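Local coordinates for protein afifavidin (Afifella pfennigii, PDB 6HDV) that forms a strong non-covalent complex with biotin and 2-iminobiotin, although its exact biological role is still obscure, at residues A[71-76]-A[86-91]; A[96-101]-A[125-130]. All coordinates share one frame; numbering follows the deposited sequence.

Overall arrangement
From the N terminus, the chain has already laid down four barrel strands when it enters 71-76. Interaction 1 closes the short excursion that follows, bringing 86-91 back antiparallel to 71-76, so that strands 69-77 and 85-96 form a hairpin. Strand 85-96 then turns tightly into strand 99-111, and interaction 2 closes the next hairpin by returning 125-130 of the last strand to the start of 99-111. The two contacts neither nest nor cross: one is complete before the other begins. Their centres lie about 20 Å apart in the same barrel sheet, yet they meet in its interior, where the ring of W89 packs against that of F125.

Interaction 1 of 2, residues A[71-76]-A[86-91]; sequences GFTVAW and VTSWTG
F72 and W89 face each other as a hydrogen-bonded pair of antiparallel strands, their aromatic side chains on the same side as V74 and T87. The backbones are tied by F72 N to W89 O at 2.8 Å and W89 N to F72 O at 2.9 Å, and likewise between V74 and T87. On this side packing is dense. W89 CB sits over one face of the F72 ring in a CH-pi contact, 3.8 Å from its centroid, the ring systems nearly parallel (20°) but slid apart. The F72 ring gets there because CG stands between its backbone N and carbonyl carbon (chi1 52°). V74 CG2, a branched wedge, reaches W89 CZ3 at 3.4 Å, and W76 CZ2 meets W89 CH2 at 3.9 Å. W76 NE1 donates almost straight (169°) to T87 OG1, 2.9 Å off in the indole plane at its edge, though that oxygen's place is less sure.

A leucine in place of W89 would keep CB over F72 but lose the indole, and would probably leave V74 CG2 and W76 CZ2 without their neighbour and D123 without its N-H partner.

On the other side contacts across the pair are thinner, yet buried: G71, T73, A75, V86, S88 and T90, mostly small or beta-branched, face a second subunit, where S88 OG hydrogen-bonds T90 OG1 of that subunit. T73 OG1 is buried without a partner.

Strand 58-66 flanks 71-76 and strand 99-111 flanks 86-91; inside the barrel W89 meets W106, F125 and Y45, and Y45, T87 and D123 are probable biotin ligands.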
# COMPACT_ATOMS: atom_id res chain seq x y z
N GLY A 71 16.22 -21.02 1.17
CA GLY A 71 17.41 -20.18 1.23
C GLY A 71 17.04 -18.85 1.88
O GLY A 71 15.94 -18.34 1.61
N PHE A 72 17.92 -18.30 2.72
CA PHE A 72 17.65 -16.97 3.30
C PHE A 72 18.92 -16.22 3.66
O PHE A 72 19.96 -16.81 3.97
CB PHE A 72 16.74 -17.07 4.51
CG PHE A 72 17.16 -18.03 5.59
CD1 PHE A 72 17.93 -17.60 6.65
CD2 PHE A 72 16.72 -19.34 5.59
CE1 PHE A 72 18.30 -18.48 7.66
CE2 PHE A 72 17.05 -20.20 6.62
CZ PHE A 72 17.83 -19.76 7.67
N THR A 73 18.87 -14.89 3.60
CA THR A 73 20.00 -14.20 4.06
C THR A 73 19.69 -13.24 5.21
O THR A 73 18.57 -12.70 5.37
CB THR A 73 20.84 -13.69 2.89
OG1 THR A 73 21.03 -12.28 2.90
CG2 THR A 73 20.33 -14.12 1.56
N VAL A 74 20.75 -13.05 6.02
CA VAL A 74 20.80 -12.07 7.05
C VAL A 74 21.98 -11.12 6.83
O VAL A 74 23.11 -11.55 6.83
CB VAL A 74 20.94 -12.74 8.41
CG1 VAL A 74 21.12 -11.71 9.51
CG2 VAL A 74 19.76 -13.62 8.67
N ALA A 75 21.67 -9.83 6.72
CA ALA A 75 22.68 -8.78 6.81
C ALA A 75 22.90 -8.45 8.28
O ALA A 75 21.87 -8.26 8.96
CB ALA A 75 22.19 -7.56 6.11
N TRP A 76 24.17 -8.34 8.73
CA TRP A 76 24.50 -8.18 10.18
C TRP A 76 24.55 -6.69 10.50
O TRP A 76 25.60 -6.17 10.88
CB TRP A 76 25.80 -8.91 10.55
CG TRP A 76 25.67 -10.38 10.37
CD1 TRP A 76 26.31 -11.15 9.45
CD2 TRP A 76 24.75 -11.24 11.05
NE1 TRP A 76 25.83 -12.43 9.50
CE2 TRP A 76 24.88 -12.51 10.47
CE3 TRP A 76 23.84 -11.07 12.09
CZ2 TRP A 76 24.17 -13.61 10.93
CZ3 TRP A 76 23.11 -12.16 12.53
CH2 TRP A 76 23.26 -13.41 11.93
N VAL A 86 27.51 -10.38 5.75
CA VAL A 86 26.20 -11.05 5.55
C VAL A 86 26.42 -12.55 5.39
O VAL A 86 27.45 -12.99 4.93
CB VAL A 86 25.36 -10.46 4.39
CG1 VAL A 86 26.04 -9.34 3.65
CG2 VAL A 86 24.82 -11.49 3.44
N THR A 87 25.38 -13.30 5.75
CA THR A 87 25.34 -14.71 5.74
C THR A 87 24.09 -15.18 4.99
O THR A 87 22.99 -14.59 5.13
CB THR A 87 25.27 -15.25 7.17
OG1 THR A 87 26.40 -14.78 7.89
CG2 THR A 87 25.16 -16.76 7.23
N SER A 88 24.22 -16.27 4.22
CA SER A 88 23.07 -16.91 3.63
C SER A 88 23.13 -18.37 3.98
O SER A 88 24.18 -18.93 4.00
CB SER A 88 22.94 -16.73 2.11
OG SER A 88 23.15 -15.38 1.67
N TRP A 89 21.96 -18.94 4.27
CA TRP A 89 21.73 -20.33 4.55
C TRP A 89 20.93 -20.91 3.39
O TRP A 89 19.96 -20.26 2.89
CB TRP A 89 20.88 -20.47 5.82
CG TRP A 89 21.50 -20.09 7.12
CD1 TRP A 89 21.96 -20.96 8.07
CD2 TRP A 89 21.66 -18.78 7.68
NE1 TRP A 89 22.42 -20.28 9.16
CE2 TRP A 89 22.25 -18.94 8.95
CE3 TRP A 89 21.31 -17.49 7.27
CZ2 TRP A 89 22.53 -17.86 9.80
CZ3 TRP A 89 21.61 -16.43 8.10
CH2 TRP A 89 22.21 -16.62 9.34
N THR A 90 21.25 -22.16 3.01
CA THR A 90 20.45 -22.90 2.07
C THR A 90 20.31 -24.34 2.53
O THR A 90 21.26 -24.96 3.05
CB THR A 90 21.13 -22.86 0.71
OG1 THR A 90 21.69 -21.55 0.52
CG2 THR A 90 20.20 -23.32 -0.38
N GLY A 91 19.13 -24.92 2.35
CA GLY A 91 18.98 -26.24 2.98
C GLY A 91 17.62 -26.80 2.76
O GLY A 91 16.92 -26.33 1.90

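Interaction 2 of 2, residues A[96-101]-A[125-130]; sequences AGSDVT and FTLVNK
At the open end of the hairpin made by strands 99-111 and 116-132, V100 and L127 lie opposite one another as the two strands splay apart, their short axes at 141°. One direct backbone bond remains, L127 N to V100 O at 2.9 Å. The return bond is replaced by a water, which donates to S98 O (2.8 Å) and to L127 O (2.9 Å) and accepts a longer one from V100 N, so it bridges the two backbones where the strands diverge. T101 and T126 form the neighbouring non-hydrogen-bonded pair, with T101 CA 3.1 Å from F125 O.

The apolar link is light: V100 CB lies 4.1 Å from L127 CB. With CG anti to the backbone N (chi1 175°), L127 also brings CD2 to V100 CB. Apolar residues suit both places, since each packs on W23 of the first strand. At the exposed end, S98 OG, in a poorly ordered residue, comes within 2.9 Å of N129 OD1.

S98 follows G97 in a type II' turn from A96 to D99, where the positive phi of G97 (76°) suits glycine. On its other edge, strand 116-132 is bonded through T126 and V128 to V24 and S22 of strand 20-24, the last-to-first strand closure of an avidin-type up-and-down beta barrel.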
# COMPACT_ATOMS: atom_id res chain seq x y z
N ALA A 96 9.22 -35.40 10.32
CA ALA A 96 8.45 -36.54 10.89
C ALA A 96 7.50 -36.03 12.01
O ALA A 96 7.85 -35.99 13.22
CB ALA A 96 9.40 -37.60 11.39
N GLY A 97 6.28 -35.65 11.60
CA GLY A 97 5.24 -35.14 12.50
C GLY A 97 5.52 -33.71 12.93
O GLY A 97 5.66 -32.84 12.09
N SER A 98 5.64 -33.49 14.24
CA SER A 98 6.08 -32.22 14.79
C SER A 98 7.58 -32.23 15.13
O SER A 98 8.06 -31.24 15.68
CB SER A 98 5.27 -31.82 15.99
OG SER A 98 5.51 -30.46 16.28
N ASP A 99 8.31 -33.33 14.83
CA ASP A 99 9.80 -33.39 14.98
C ASP A 99 10.40 -32.98 13.61
O ASP A 99 10.69 -33.82 12.80
CB ASP A 99 10.29 -34.74 15.54
CG ASP A 99 9.24 -35.62 16.26
OD1 ASP A 99 8.46 -35.10 17.11
OD2 ASP A 99 9.22 -36.83 15.97
N VAL A 100 10.52 -31.67 13.36
CA VAL A 100 10.92 -31.11 12.07
C VAL A 100 12.26 -30.38 12.21
O VAL A 100 12.39 -29.57 13.10
CB VAL A 100 9.87 -30.13 11.51
CG1 VAL A 100 10.29 -29.51 10.19
CG2 VAL A 100 8.52 -30.81 11.37
N THR A 101 13.19 -30.66 11.28
CA THR A 101 14.56 -30.12 11.26
C THR A 101 14.81 -29.45 9.90
O THR A 101 14.19 -29.78 8.95
CB THR A 101 15.61 -31.21 11.56
OG1 THR A 101 15.51 -32.31 10.66
CG2 THR A 101 15.44 -31.81 12.93
N PHE A 125 18.73 -26.67 12.22
CA PHE A 125 17.65 -26.05 12.93
C PHE A 125 16.59 -27.06 13.32
O PHE A 125 16.36 -27.99 12.58
CB PHE A 125 17.00 -25.02 12.02
CG PHE A 125 17.91 -23.86 11.78
CD1 PHE A 125 17.97 -22.81 12.67
CD2 PHE A 125 18.72 -23.86 10.66
CE1 PHE A 125 18.82 -21.74 12.44
CE2 PHE A 125 19.59 -22.81 10.45
CZ PHE A 125 19.64 -21.75 11.34
N THR A 126 16.00 -26.88 14.49
CA THR A 126 14.94 -27.75 14.89
C THR A 126 13.78 -26.84 15.30
O THR A 126 13.96 -25.78 15.90
CB THR A 126 15.38 -28.77 15.95
OG1 THR A 126 14.93 -28.22 17.17
CG2 THR A 126 16.87 -29.07 16.04
N LEU A 127 12.58 -27.29 14.94
CA LEU A 127 11.38 -26.54 15.13
C LEU A 127 11.02 -26.51 16.61
O LEU A 127 11.07 -27.52 17.26
CB LEU A 127 10.27 -27.24 14.36
CG LEU A 127 8.89 -26.64 14.57
CD1 LEU A 127 8.83 -25.26 13.92
CD2 LEU A 127 7.81 -27.58 14.05
N VAL A 128 10.59 -25.35 17.09
CA VAL A 128 10.17 -25.18 18.48
C VAL A 128 8.66 -24.94 18.48
O VAL A 128 8.19 -24.05 17.81
CB VAL A 128 10.92 -24.02 19.14
CG1 VAL A 128 10.41 -23.71 20.54
CG2 VAL A 128 12.40 -24.28 19.18
N ASN A 129 7.93 -25.77 19.22
CA ASN A 129 6.51 -25.65 19.33
C ASN A 129 6.21 -24.50 20.27
O ASN A 129 6.69 -24.54 21.40
CB ASN A 129 5.85 -26.90 19.92
CG ASN A 129 5.86 -28.08 18.97
OD1 ASN A 129 5.81 -27.92 17.74
ND2 ASN A 129 5.95 -29.26 19.55
N LYS A 130 5.39 -23.55 19.78
CA LYS A 130 4.99 -22.35 20.50
C LYS A 130 4.47 -22.76 21.89
O LYS A 130 3.49 -23.50 21.97
CB LYS A 130 3.95 -21.59 19.68
CG LYS A 130 3.37 -20.34 20.34
CD LYS A 130 2.02 -19.92 19.78
CE LYS A 130 2.06 -18.72 18.85
NZ LYS A 130 1.54 -17.51 19.53
O HOH W 1 10.57 -30.22 16.32